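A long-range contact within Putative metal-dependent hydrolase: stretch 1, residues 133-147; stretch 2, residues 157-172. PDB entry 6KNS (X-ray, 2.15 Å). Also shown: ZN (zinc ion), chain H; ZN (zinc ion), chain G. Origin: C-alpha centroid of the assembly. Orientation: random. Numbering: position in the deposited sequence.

Stretch 1, residues 133-147: ITFLKTIHPVTCYAM
Stretch 2, residues 157-172: VYTADSSYQDSFIPFS

A long-range contact is often organised by a few side chains that cover much surface, while the backbone fixes the register around them. The packing of residues 133-147 against residues 157-172, which buries 864 Å² counted over both sides, is a worked example. Stretch 1 enters already in an extended strand, at Ile-133, loops through Pro-141 (phi/psi -67/-14°), and returns as a strand at Tyr-145 to Met-147. Its two arms pair through Leu-136 N to Ala-146 O (3.1 Å) and Ala-146 N to Leu-136 O (2.7 Å). Stretch 2 leaves a strand at Val-157 and Tyr-158, runs through loop, makes a type I turn from Gln-165 to Phe-168 and continues into a short helix through Phe-171.

Phe-171 covers the most surface. Its chi1 is t (-172°) and chi2 is 65°, and its CA-to-CB bond points toward stretch 1. The ring lies against the paired arms: Leu-136 CB sits 3.6 Å from the centroid of the Phe-171 ring, 3° off the normal, a nearly ideal CH-pi contact. Thr-134 O approaches the ring edge, 3.5 Å from Phe-171 CZ, and Ala-146 CB is 4.0 Å from Phe-171 CE2, so one aromatic side chain touches both arms.

Leu-136 (phi/psi -134/127°) answers from the strand with chi1 t and chi2 p (66°). Its CD2 lies 3.8 Å from Phe-171 CB and 3.7 Å from Phe-168 CD1, bridging the two aromatics. The same methyl is 3.6 Å from Ser-167 O, which places it close against the turn. Phe-168 (chi1 -87°, chi2 -60°) also receives Ala-146 CB at its edge, 3.8 Å from CE1.

Ile-139 covers as much as Leu-136, but in an exposed position. Its chi1 is m and chi2 t; CG1 lies 3.5 Å from Gln-165 OE1 and CB 3.4 Å from Ser-163 OG. Its backbone is held as well: Ile-139 N donates to Ser-162 OG at 3.1 Å, and Ser-163 N donates to Ile-139 O at 3.0 Å. At the two residues before Ile-139, Lys-137 O accepts a hydrogen bond from Gln-165 NE2 (2.9 Å, 164°) and Thr-138 OG1, with chi1 p, donates to Asp-161 O at 2.8 Å; the Gln-165 side chain has chi1 p (53°), chi2 t (178°) and chi3 near 0° (-1°).

At the far end the register is antiparallel. Met-147 N donates to Tyr-158 O (2.9 Å) and Tyr-158 N to Met-147 O (2.8 Å), with CA atoms 5.2 Å apart and both side chains on the same face of the sheet. Ala-160, at phi/psi 49/-144°, then directs its CB to 3.6 Å from Cys-144 SG.

Metal binding supplies the remaining link. His-140 NE2 (chi1 t) and Asp-161 OD2 (chi1 m) bind the chain H zinc at 2.3 and 2.4 Å; Asp-161 OD2 also binds the chain G zinc at 2.2 Å, bridging the ions. Asp-161 CB meanwhile lies over one face of the His-140 ring, 3.4 Å from its centroid.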

# COMPACT_ATOMS: atom_id res chain seq x y z
N ILE A 133 23.97 11.61 2.13
CA ILE A 133 23.56 10.41 2.86
C ILE A 133 24.74 9.45 2.93
O ILE A 133 25.43 9.22 1.92
CB ILE A 133 22.34 9.72 2.15
CG1 ILE A 133 21.24 10.73 1.87
CG2 ILE A 133 21.78 8.56 3.01
CD1 ILE A 133 20.04 10.13 1.20
N THR A 134 24.97 8.90 4.11
CA THR A 134 25.93 7.81 4.32
C THR A 134 25.18 6.66 5.00
O THR A 134 24.09 6.86 5.56
CB THR A 134 27.16 8.24 5.20
OG1 THR A 134 26.70 8.93 6.35
CG2 THR A 134 28.19 9.14 4.41
N PHE A 135 25.76 5.46 4.95
CA PHE A 135 25.02 4.20 5.20
C PHE A 135 25.74 3.31 6.20
O PHE A 135 26.95 3.33 6.27
CB PHE A 135 24.89 3.43 3.90
CG PHE A 135 24.17 4.19 2.83
CD1 PHE A 135 22.78 4.22 2.79
CD2 PHE A 135 24.86 4.96 1.94
CE1 PHE A 135 22.10 4.97 1.83
CE2 PHE A 135 24.19 5.69 0.97
CZ PHE A 135 22.80 5.71 0.93
N LEU A 136 24.98 2.52 6.96
CA LEU A 136 25.54 1.45 7.80
C LEU A 136 24.70 0.18 7.58
O LEU A 136 23.46 0.22 7.71
CB LEU A 136 25.52 1.84 9.26
CG LEU A 136 25.96 0.82 10.32
CD1 LEU A 136 27.46 0.49 10.18
CD2 LEU A 136 25.64 1.32 11.74
N LYS A 137 25.35 -0.94 7.25
CA LYS A 137 24.63 -2.21 7.15
C LYS A 137 24.06 -2.62 8.51
O LYS A 137 24.74 -2.50 9.52
CB LYS A 137 25.54 -3.29 6.64
CG LYS A 137 24.81 -4.49 6.08
CD LYS A 137 25.84 -5.34 5.25
CE LYS A 137 25.18 -6.60 4.69
NZ LYS A 137 24.44 -7.29 5.79
N THR A 138 22.80 -3.06 8.53
CA THR A 138 22.15 -3.44 9.79
C THR A 138 22.20 -4.97 9.98
O THR A 138 22.57 -5.71 9.08
CB THR A 138 20.71 -2.94 9.84
OG1 THR A 138 19.91 -3.56 8.81
CG2 THR A 138 20.66 -1.38 9.66
N ILE A 139 21.84 -5.43 11.17
CA ILE A 139 21.71 -6.85 11.42
C ILE A 139 20.23 -7.14 11.26
O ILE A 139 19.43 -6.74 12.10
CB ILE A 139 22.20 -7.24 12.80
CG1 ILE A 139 23.60 -6.64 13.06
CG2 ILE A 139 22.18 -8.76 12.93
CD1 ILE A 139 24.36 -7.32 14.22
N HIS A 140 19.87 -7.77 10.14
CA HIS A 140 18.47 -7.96 9.79
C HIS A 140 18.33 -9.19 8.88
O HIS A 140 19.29 -9.60 8.26
CB HIS A 140 17.97 -6.69 9.09
CG HIS A 140 16.50 -6.52 9.13
ND1 HIS A 140 15.79 -6.55 10.31
CD2 HIS A 140 15.59 -6.33 8.14
CE1 HIS A 140 14.51 -6.38 10.05
NE2 HIS A 140 14.36 -6.24 8.74
N PRO A 141 17.16 -9.85 8.85
CA PRO A 141 17.12 -11.07 8.04
C PRO A 141 17.26 -10.87 6.54
O PRO A 141 17.39 -11.85 5.86
CB PRO A 141 15.74 -11.69 8.36
CG PRO A 141 15.16 -10.90 9.47
CD PRO A 141 15.95 -9.65 9.66
N VAL A 142 17.12 -9.65 6.01
CA VAL A 142 17.53 -9.33 4.64
C VAL A 142 18.49 -8.17 4.71
O VAL A 142 18.56 -7.46 5.71
CB VAL A 142 16.34 -8.97 3.69
CG1 VAL A 142 15.40 -10.19 3.47
CG2 VAL A 142 15.56 -7.72 4.17
N THR A 143 19.26 -7.97 3.64
CA THR A 143 20.18 -6.86 3.53
C THR A 143 19.45 -5.56 3.79
O THR A 143 18.38 -5.29 3.23
CB THR A 143 20.80 -6.82 2.12
OG1 THR A 143 21.41 -8.08 1.88
CG2 THR A 143 21.85 -5.75 1.98
N CYS A 144 19.99 -4.75 4.69
CA CYS A 144 19.31 -3.52 5.03
C CYS A 144 20.35 -2.49 5.41
O CYS A 144 21.38 -2.87 5.98
CB CYS A 144 18.27 -3.79 6.15
SG CYS A 144 17.44 -2.31 6.69
N TYR A 145 20.11 -1.21 5.06
CA TYR A 145 21.06 -0.14 5.42
C TYR A 145 20.40 0.98 6.20
O TYR A 145 19.40 1.53 5.77
CB TYR A 145 21.78 0.45 4.19
CG TYR A 145 22.66 -0.54 3.54
CD1 TYR A 145 24.01 -0.64 3.88
CD2 TYR A 145 22.15 -1.44 2.64
CE1 TYR A 145 24.83 -1.62 3.30
CE2 TYR A 145 22.94 -2.40 2.05
CZ TYR A 145 24.28 -2.48 2.36
OH TYR A 145 25.02 -3.46 1.76
N ALA A 146 21.03 1.33 7.34
CA ALA A 146 20.69 2.53 8.09
C ALA A 146 21.25 3.71 7.33
O ALA A 146 22.14 3.54 6.50
CB ALA A 146 21.25 2.47 9.49
N MET A 147 20.71 4.90 7.59
CA MET A 147 21.12 6.10 6.86
C MET A 147 21.39 7.28 7.78
O MET A 147 20.68 7.49 8.76
CB MET A 147 20.04 6.51 5.88
CG MET A 147 19.69 5.44 4.88
SD MET A 147 18.21 5.90 3.95
CE MET A 147 17.82 4.26 3.34
N VAL A 157 19.66 10.62 11.79
CA VAL A 157 20.03 9.22 11.60
C VAL A 157 18.77 8.40 11.68
O VAL A 157 17.96 8.57 12.60
CB VAL A 157 21.07 8.76 12.65
CG1 VAL A 157 21.29 7.24 12.58
CG2 VAL A 157 22.41 9.48 12.46
N TYR A 158 18.60 7.52 10.70
CA TYR A 158 17.51 6.56 10.60
C TYR A 158 18.13 5.18 10.67
O TYR A 158 18.96 4.85 9.84
CB TYR A 158 16.82 6.73 9.24
CG TYR A 158 15.76 5.75 8.89
CD1 TYR A 158 14.76 5.42 9.80
CD2 TYR A 158 15.73 5.15 7.62
CE1 TYR A 158 13.72 4.51 9.45
CE2 TYR A 158 14.71 4.25 7.26
CZ TYR A 158 13.71 3.94 8.17
OH TYR A 158 12.71 3.06 7.83
N THR A 159 17.77 4.39 11.67
CA THR A 159 18.33 3.06 11.84
C THR A 159 17.81 2.06 10.80
O THR A 159 18.33 0.95 10.70
CB THR A 159 17.97 2.44 13.22
OG1 THR A 159 16.54 2.26 13.31
CG2 THR A 159 18.45 3.31 14.37
N ALA A 160 16.76 2.40 10.05
CA ALA A 160 16.02 1.39 9.33
C ALA A 160 15.72 0.26 10.33
O ALA A 160 15.46 0.53 11.53
CB ALA A 160 16.79 0.90 8.10
N ASP A 161 15.74 -0.98 9.87
CA ASP A 161 15.46 -2.12 10.72
C ASP A 161 16.74 -2.78 11.13
O ASP A 161 17.57 -3.08 10.27
CB ASP A 161 14.68 -3.17 9.97
CG ASP A 161 13.25 -2.75 9.69
OD1 ASP A 161 12.85 -1.57 9.82
OD2 ASP A 161 12.53 -3.68 9.37
N SER A 162 16.88 -3.09 12.41
CA SER A 162 18.08 -3.81 12.88
C SER A 162 17.88 -4.35 14.28
O SER A 162 17.12 -3.78 15.07
CB SER A 162 19.25 -2.84 12.91
OG SER A 162 20.49 -3.50 13.14
N SER A 163 18.54 -5.45 14.60
CA SER A 163 18.82 -5.77 16.00
C SER A 163 20.06 -4.97 16.42
O SER A 163 20.75 -4.35 15.58
CB SER A 163 19.06 -7.28 16.22
OG SER A 163 20.19 -7.74 15.49
N TYR A 164 20.36 -4.99 17.71
CA TYR A 164 21.32 -4.05 18.28
C TYR A 164 22.74 -4.32 17.77
O TYR A 164 23.12 -5.47 17.60
CB TYR A 164 21.28 -4.08 19.84
CG TYR A 164 22.41 -3.23 20.40
CD1 TYR A 164 22.29 -1.85 20.49
CD2 TYR A 164 23.62 -3.80 20.72
CE1 TYR A 164 23.34 -1.07 20.94
CE2 TYR A 164 24.68 -3.03 21.16
CZ TYR A 164 24.54 -1.67 21.25
OH TYR A 164 25.60 -0.93 21.70
N GLN A 165 23.51 -3.26 17.49
CA GLN A 165 24.98 -3.41 17.30
C GLN A 165 25.70 -2.15 17.75
O GLN A 165 25.18 -1.02 17.61
CB GLN A 165 25.32 -3.74 15.83
CG GLN A 165 24.72 -2.76 14.81
CD GLN A 165 25.09 -3.06 13.38
OE1 GLN A 165 25.82 -3.98 13.12
NE2 GLN A 165 24.56 -2.29 12.43
N ASP A 166 26.91 -2.34 18.29
CA ASP A 166 27.73 -1.24 18.77
C ASP A 166 28.05 -0.26 17.66
O ASP A 166 28.17 0.94 17.90
CB ASP A 166 29.05 -1.77 19.36
CG ASP A 166 28.89 -2.40 20.75
OD1 ASP A 166 27.85 -2.20 21.42
OD2 ASP A 166 29.83 -3.09 21.18
N SER A 167 28.19 -0.75 16.45
CA SER A 167 28.53 0.13 15.33
C SER A 167 27.50 1.28 15.11
O SER A 167 27.82 2.30 14.49
CB SER A 167 28.67 -0.71 14.08
OG SER A 167 27.45 -1.42 13.89
N PHE A 168 26.28 1.13 15.61
CA PHE A 168 25.33 2.24 15.49
C PHE A 168 25.81 3.51 16.24
O PHE A 168 25.35 4.61 15.94
CB PHE A 168 23.97 1.85 16.04
CG PHE A 168 23.04 1.17 15.05
CD1 PHE A 168 22.65 1.81 13.91
CD2 PHE A 168 22.50 -0.08 15.34
CE1 PHE A 168 21.75 1.20 13.02
CE2 PHE A 168 21.62 -0.69 14.47
CZ PHE A 168 21.23 -0.05 13.31
N ILE A 169 26.72 3.36 17.21
CA ILE A 169 27.07 4.47 18.09
C ILE A 169 27.95 5.47 17.38
O ILE A 169 27.58 6.64 17.32
CB ILE A 169 27.64 3.99 19.44
CG1 ILE A 169 26.50 3.41 20.29
CG2 ILE A 169 28.34 5.13 20.22
CD1 ILE A 169 26.98 2.59 21.49
N PRO A 170 29.10 5.03 16.83
CA PRO A 170 29.89 5.95 15.99
C PRO A 170 29.12 6.46 14.77
O PRO A 170 29.24 7.62 14.42
CB PRO A 170 31.07 5.09 15.52
CG PRO A 170 31.14 3.94 16.46
CD PRO A 170 29.83 3.77 17.11
N PHE A 171 28.37 5.59 14.12
CA PHE A 171 27.55 6.02 12.98
C PHE A 171 26.62 7.19 13.30
O PHE A 171 26.48 8.10 12.49
CB PHE A 171 26.72 4.85 12.46
CG PHE A 171 25.99 5.14 11.18
CD1 PHE A 171 26.70 5.40 10.00
CD2 PHE A 171 24.59 5.13 11.14
CE1 PHE A 171 26.01 5.65 8.79
CE2 PHE A 171 23.90 5.37 9.96
CZ PHE A 171 24.60 5.63 8.78
N SER A 172 25.97 7.14 14.46
CA SER A 172 24.96 8.13 14.84
C SER A 172 25.55 9.30 15.62
O SER A 172 24.79 10.15 16.10
CB SER A 172 23.87 7.49 15.71
OG SER A 172 23.34 6.31 15.11
ZN ZN H . 12.55 -5.37 7.72
ZN ZN G . 10.45 -3.20 8.65